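Local coordinates for protein Bm4233, isoform b (Brugia malayi, PDB 6ANY) that probably binds and transports sterols or related lipids, as a venom allergen-like protein of the CAP superfamily from a parasitic filarial nematode, at residues F1-R13 and W51-N64. Residues are numbered along the deposited sequence; the frame is centred on the assembly and turned at random.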
loop_
_atom_site.group_PDB
_atom_site.type_symbol
_atom_site.label_atom_id
_atom_site.label_comp_id
_atom_site.label_asym_id
_atom_site.label_seq_id
_atom_site.Cartn_x
_atom_site.Cartn_y
_atom_site.Cartn_z
ATOM N N PHE A 1 5.863 -15.948 -2.729
ATOM C CA PHE A 1 4.787 -15.474 -3.672
ATOM C C PHE A 1 3.818 -16.570 -4.190
ATOM O O PHE A 1 3.010 -16.354 -5.129
ATOM C CB PHE A 1 5.437 -14.724 -4.839
ATOM C CG PHE A 1 6.299 -13.551 -4.411
ATOM C CD1 PHE A 1 5.740 -12.464 -3.754
ATOM C CD2 PHE A 1 7.694 -13.541 -4.656
ATOM C CE1 PHE A 1 6.506 -11.362 -3.372
ATOM C CE2 PHE A 1 8.458 -12.452 -4.264
ATOM C CZ PHE A 1 7.853 -11.347 -3.617
ATOM N N GLU A 2 3.816 -17.704 -3.523
ATOM C CA GLU A 2 2.921 -18.814 -3.806
ATOM C C GLU A 2 1.930 -18.861 -2.669
ATOM O O GLU A 2 2.344 -18.842 -1.532
ATOM C CB GLU A 2 3.714 -20.099 -3.820
ATOM C CG GLU A 2 4.939 -20.070 -4.780
ATOM C CD GLU A 2 4.564 -20.309 -6.241
ATOM O OE1 GLU A 2 3.371 -20.606 -6.497
ATOM O OE2 GLU A 2 5.463 -20.178 -7.132
ATOM N N CYS A 3 0.632 -18.833 -2.935
ATOM C CA CYS A 3 -0.359 -18.828 -1.864
ATOM C C CYS A 3 -1.360 -19.870 -2.216
ATOM O O CYS A 3 -2.058 -19.724 -3.196
ATOM C CB CYS A 3 -1.035 -17.466 -1.634
ATOM S SG CYS A 3 0.064 -16.139 -1.068
ATOM N N PRO A 4 -1.389 -20.958 -1.450
ATOM C CA PRO A 4 -2.341 -22.054 -1.701
ATOM C C PRO A 4 -3.771 -21.562 -1.658
ATOM O O PRO A 4 -4.127 -20.775 -0.824
ATOM C CB PRO A 4 -2.079 -23.000 -0.545
ATOM C CG PRO A 4 -0.589 -22.806 -0.258
ATOM C CD PRO A 4 -0.405 -21.313 -0.418
ATOM N N GLY A 5 -4.566 -22.020 -2.604
ATOM C CA GLY A 5 -5.942 -21.597 -2.753
ATOM C C GLY A 5 -6.146 -20.180 -3.248
ATOM O O GLY A 5 -7.234 -19.728 -3.236
ATOM N N GLY A 6 -5.109 -19.456 -3.606
ATOM C CA GLY A 6 -5.256 -18.100 -4.077
ATOM C C GLY A 6 -5.696 -17.962 -5.528
ATOM O O GLY A 6 -5.593 -18.879 -6.360
ATOM N N ARG A 7 -6.188 -16.782 -5.841
ATOM C CA ARG A 7 -6.702 -16.475 -7.186
ATOM C C ARG A 7 -5.815 -15.470 -7.887
ATOM O O ARG A 7 -6.154 -14.985 -8.956
ATOM C CB ARG A 7 -8.106 -15.932 -7.073
ATOM C CG ARG A 7 -8.974 -16.891 -6.307
ATOM C CD ARG A 7 -10.413 -16.561 -6.420
ATOM N NE ARG A 7 -11.201 -17.649 -5.899
ATOM C CZ ARG A 7 -12.525 -17.661 -5.894
ATOM N NH1 ARG A 7 -13.217 -16.615 -6.331
ATOM N NH2 ARG A 7 -13.142 -18.735 -5.441
ATOM N N LEU A 8 -4.695 -15.145 -7.261
ATOM C CA LEU A 8 -3.696 -14.322 -7.901
ATOM C C LEU A 8 -2.567 -15.187 -8.428
ATOM O O LEU A 8 -2.332 -16.290 -7.917
ATOM C CB LEU A 8 -3.157 -13.312 -6.860
ATOM C CG LEU A 8 -3.781 -11.916 -6.891
ATOM C CD1 LEU A 8 -5.136 -11.930 -6.208
ATOM C CD2 LEU A 8 -2.896 -10.901 -6.202
ATOM N N THR A 9 -1.822 -14.678 -9.391
ATOM C CA THR A 9 -0.623 -15.381 -9.856
ATOM C C THR A 9 0.560 -14.938 -9.017
ATOM O O THR A 9 0.477 -13.927 -8.388
ATOM C CB THR A 9 -0.313 -15.063 -11.309
ATOM O OG1 THR A 9 -0.109 -13.636 -11.460
ATOM C CG2 THR A 9 -1.427 -15.604 -12.207
ATOM N N PRO A 10 1.666 -15.708 -9.005
ATOM C CA PRO A 10 2.831 -15.286 -8.286
ATOM C C PRO A 10 3.363 -13.965 -8.747
ATOM O O PRO A 10 3.787 -13.134 -7.894
ATOM C CB PRO A 10 3.838 -16.396 -8.555
ATOM C CG PRO A 10 2.957 -17.639 -8.799
ATOM C CD PRO A 10 1.781 -17.108 -9.499
ATOM N N GLN A 11 3.333 -13.752 -10.051
ATOM C CA GLN A 11 3.788 -12.505 -10.626
ATOM C C GLN A 11 2.994 -11.269 -10.246
ATOM O O GLN A 11 3.542 -10.216 -9.937
ATOM C CB GLN A 11 3.848 -12.598 -12.141
ATOM C CG GLN A 11 4.670 -11.443 -12.697
ATOM C CD GLN A 11 6.178 -11.420 -12.286
ATOM O OE1 GLN A 11 6.791 -12.482 -11.909
ATOM N NE2 GLN A 11 6.782 -10.174 -12.323
ATOM N N GLN A 12 1.700 -11.404 -10.199
ATOM C CA GLN A 12 0.906 -10.321 -9.710
ATOM C C GLN A 12 1.305 -9.945 -8.283
ATOM O O GLN A 12 1.380 -8.791 -7.977
ATOM C CB GLN A 12 -0.561 -10.658 -9.815
ATOM C CG GLN A 12 -1.491 -9.606 -9.219
ATOM C CD GLN A 12 -2.269 -8.762 -10.228
ATOM O OE1 GLN A 12 -2.098 -7.548 -10.326
ATOM N NE2 GLN A 12 -3.123 -9.416 -10.970
ATOM N N ARG A 13 1.533 -10.914 -7.418
ATOM C CA ARG A 13 1.881 -10.656 -6.044
ATOM C C ARG A 13 3.220 -9.937 -5.974
ATOM O O ARG A 13 3.356 -8.917 -5.324
ATOM C CB ARG A 13 1.989 -11.959 -5.303
ATOM C CG ARG A 13 0.735 -12.757 -5.284
ATOM C CD ARG A 13 0.917 -14.014 -4.482
ATOM N NE ARG A 13 -0.331 -14.779 -4.384
ATOM C CZ ARG A 13 -0.625 -15.863 -5.074
ATOM N NH1 ARG A 13 0.241 -16.453 -5.890
ATOM N NH2 ARG A 13 -1.795 -16.411 -4.900
ATOM N N TRP A 51 4.753 -9.933 1.210
ATOM C CA TRP A 51 3.513 -10.527 0.864
ATOM C C TRP A 51 3.048 -11.477 1.913
ATOM O O TRP A 51 3.810 -12.382 2.345
ATOM C CB TRP A 51 3.589 -11.254 -0.477
ATOM C CG TRP A 51 2.202 -11.602 -1.016
ATOM C CD1 TRP A 51 1.576 -12.763 -0.851
ATOM C CD2 TRP A 51 1.273 -10.751 -1.731
ATOM N NE1 TRP A 51 0.310 -12.734 -1.398
ATOM C CE2 TRP A 51 0.134 -11.523 -2.000
ATOM C CE3 TRP A 51 1.332 -9.458 -2.241
ATOM C CZ2 TRP A 51 -0.951 -11.041 -2.714
ATOM C CZ3 TRP A 51 0.239 -8.996 -2.970
ATOM C CH2 TRP A 51 -0.885 -9.797 -3.184
ATOM N N SER A 52 1.768 -11.344 2.291
ATOM C CA SER A 52 1.146 -12.270 3.268
ATOM C C SER A 52 -0.087 -12.965 2.599
ATOM O O SER A 52 -1.027 -12.260 2.155
ATOM C CB SER A 52 0.719 -11.485 4.528
ATOM O OG SER A 52 -0.181 -12.221 5.319
ATOM N N CYS A 53 -0.002 -14.282 2.409
ATOM C CA CYS A 53 -1.099 -15.136 1.989
ATOM C C CYS A 53 -2.354 -15.016 2.879
ATOM O O CYS A 53 -3.502 -15.019 2.380
ATOM C CB CYS A 53 -0.667 -16.592 1.841
ATOM S SG CYS A 53 0.735 -16.798 0.703
ATOM N N GLN A 54 -2.153 -14.887 4.177
ATOM C CA GLN A 54 -3.248 -14.666 5.112
ATOM C C GLN A 54 -3.990 -13.392 4.760
ATOM O O GLN A 54 -5.199 -13.389 4.778
ATOM C CB GLN A 54 -2.696 -14.639 6.535
ATOM C CG GLN A 54 -3.680 -14.244 7.630
ATOM C CD GLN A 54 -3.292 -14.757 9.039
ATOM O OE1 GLN A 54 -2.195 -15.358 9.269
ATOM N NE2 GLN A 54 -4.234 -14.606 9.960
ATOM N N LEU A 55 -3.257 -12.320 4.462
ATOM C CA LEU A 55 -3.847 -11.043 4.084
ATOM C C LEU A 55 -4.537 -11.139 2.713
ATOM O O LEU A 55 -5.587 -10.581 2.517
ATOM C CB LEU A 55 -2.858 -9.884 4.150
ATOM C CG LEU A 55 -2.302 -9.521 5.551
ATOM C CD1 LEU A 55 -1.563 -8.227 5.433
ATOM C CD2 LEU A 55 -3.498 -9.380 6.498
ATOM N N GLU A 56 -3.913 -11.833 1.777
ATOM C CA GLU A 56 -4.517 -12.073 0.498
ATOM C C GLU A 56 -5.782 -12.806 0.658
ATOM O O GLU A 56 -6.704 -12.547 -0.083
ATOM C CB GLU A 56 -3.555 -12.847 -0.413
ATOM C CG GLU A 56 -4.215 -13.658 -1.506
ATOM C CD GLU A 56 -3.236 -14.137 -2.570
ATOM O OE1 GLU A 56 -2.027 -14.202 -2.370
ATOM O OE2 GLU A 56 -3.666 -14.535 -3.659
ATOM N N ASN A 57 -5.841 -13.799 1.547
ATOM C CA ASN A 57 -7.091 -14.539 1.722
ATOM C C ASN A 57 -8.258 -13.647 2.227
ATOM O O ASN A 57 -9.404 -13.771 1.729
ATOM C CB ASN A 57 -6.911 -15.792 2.648
ATOM C CG ASN A 57 -5.992 -16.866 2.030
ATOM O OD1 ASN A 57 -5.751 -16.854 0.829
ATOM N ND2 ASN A 57 -5.387 -17.729 2.872
ATOM N N SER A 58 -8.006 -12.755 3.177
ATOM C CA SER A 58 -9.070 -11.917 3.659
ATOM C C SER A 58 -9.458 -10.882 2.589
ATOM O O SER A 58 -10.664 -10.570 2.407
ATOM C CB SER A 58 -8.719 -11.207 4.965
ATOM O OG SER A 58 -7.488 -10.551 4.823
ATOM N N ALA A 59 -8.462 -10.337 1.902
ATOM C CA ALA A 59 -8.709 -9.353 0.828
ATOM C C ALA A 59 -9.465 -9.957 -0.337
ATOM O O ALA A 59 -10.364 -9.341 -0.872
ATOM C CB ALA A 59 -7.413 -8.802 0.348
ATOM N N GLN A 60 -9.082 -11.169 -0.727
ATOM C CA GLN A 60 -9.770 -11.927 -1.782
ATOM C C GLN A 60 -11.218 -12.223 -1.399
ATOM O O GLN A 60 -12.109 -12.084 -2.257
ATOM C CB GLN A 60 -9.038 -13.267 -2.083
ATOM C CG GLN A 60 -9.546 -13.949 -3.305
ATOM C CD GLN A 60 -9.392 -13.108 -4.545
ATOM O OE1 GLN A 60 -8.305 -12.721 -4.858
ATOM N NE2 GLN A 60 -10.481 -12.813 -5.247
ATOM N N ARG A 61 -11.467 -12.606 -0.138
ATOM C CA ARG A 61 -12.835 -12.880 0.276
ATOM C C ARG A 61 -13.715 -11.675 0.027
ATOM O O ARG A 61 -14.858 -11.855 -0.408
ATOM C CB ARG A 61 -13.002 -13.377 1.718
ATOM C CG ARG A 61 -12.594 -14.852 1.876
ATOM C CD ARG A 61 -12.828 -15.363 3.303
ATOM N NE ARG A 61 -11.888 -14.758 4.268
ATOM C CZ ARG A 61 -10.718 -15.287 4.688
ATOM N NH1 ARG A 61 -10.263 -16.460 4.254
ATOM N NH2 ARG A 61 -9.983 -14.624 5.556
ATOM N N TRP A 62 -13.164 -10.466 0.283
ATOM C CA TRP A 62 -13.898 -9.274 0.075
ATOM C C TRP A 62 -14.060 -8.899 -1.376
ATOM O O TRP A 62 -15.163 -8.589 -1.782
ATOM C CB TRP A 62 -13.366 -8.115 0.924
ATOM C CG TRP A 62 -14.183 -6.913 0.753
ATOM C CD1 TRP A 62 -13.814 -5.757 0.165
ATOM C CD2 TRP A 62 -15.563 -6.777 1.094
ATOM N NE1 TRP A 62 -14.872 -4.882 0.155
ATOM C CE2 TRP A 62 -15.948 -5.470 0.744
ATOM C CE3 TRP A 62 -16.487 -7.614 1.751
ATOM C CZ2 TRP A 62 -17.208 -4.968 0.994
ATOM C CZ3 TRP A 62 -17.768 -7.124 1.976
ATOM C CH2 TRP A 62 -18.115 -5.812 1.596
ATOM N N ALA A 63 -13.013 -9.070 -2.177
ATOM C CA ALA A 63 -13.052 -8.828 -3.597
ATOM C C ALA A 63 -14.100 -9.629 -4.335
ATOM O O ALA A 63 -14.744 -9.131 -5.263
ATOM C CB ALA A 63 -11.661 -9.104 -4.204
ATOM N N ASN A 64 -14.255 -10.896 -3.955
ATOM C CA ASN A 64 -15.301 -11.787 -4.468
ATOM C C ASN A 64 -16.706 -11.222 -4.365
ATOM O O ASN A 64 -17.521 -11.603 -5.142
ATOM C CB ASN A 64 -15.257 -13.137 -3.670
ATOM C CG ASN A 64 -14.017 -13.979 -4.012
ATOM O OD1 ASN A 64 -13.286 -13.653 -4.960
ATOM N ND2 ASN A 64 -13.752 -15.010 -3.249
HETATM O O HOH W 1 -7.021 -19.545 -0.162
HETATM O O HOH W 2 -6.588 -14.565 -4.000
HETATM O O HOH W 3 -12.913 -14.329 -7.683
#
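Glu-56 OE1, buried beside the N-terminal loop, accepts from two donors: Arg-13 NE at 2.7 Å, on its syn lone pair, and Trp-51 NE1 at 2.9 Å, from the anti side and tilted out of the carboxylate plane. Arg-13 meets the carboxylate side-on, NH2 reaching OE2 at 2.9 Å on the syn side, also out of plane, which makes a two-pronged salt bridge although the two planes are 41° apart. Extended from CG to NE, the Arg-13 chain crosses the indole at about a right angle, its CD 3.8 Å from the centroid of the five-membered ring in a CH-pi contact; the guanidinium, turned at the end (chi4 103°), presents NE and NH2 to Glu-56. Its remaining nitrogen, NH1, bonds Phe-1 O, tying the chain terminus into the same cluster. At the indole edge, Cys-3 SG lies 3.4 Å from Trp-51 NE1 and closes the disulfide with Cys-53. Leu-8 CD2 touches Trp-51 CH2. A water 2.7 Å from Gln-60 OE1 also bonds Arg-7 N and Glu-56 OE2; a second links Arg-7 NH1 to Asn-64 OD1. Disulfide and water bridges thus join the N-terminal loop to helix 53-63, the ion pair joins helix 10-28 to it, and the buried carboxylate is probably kept ionised by Arg-13.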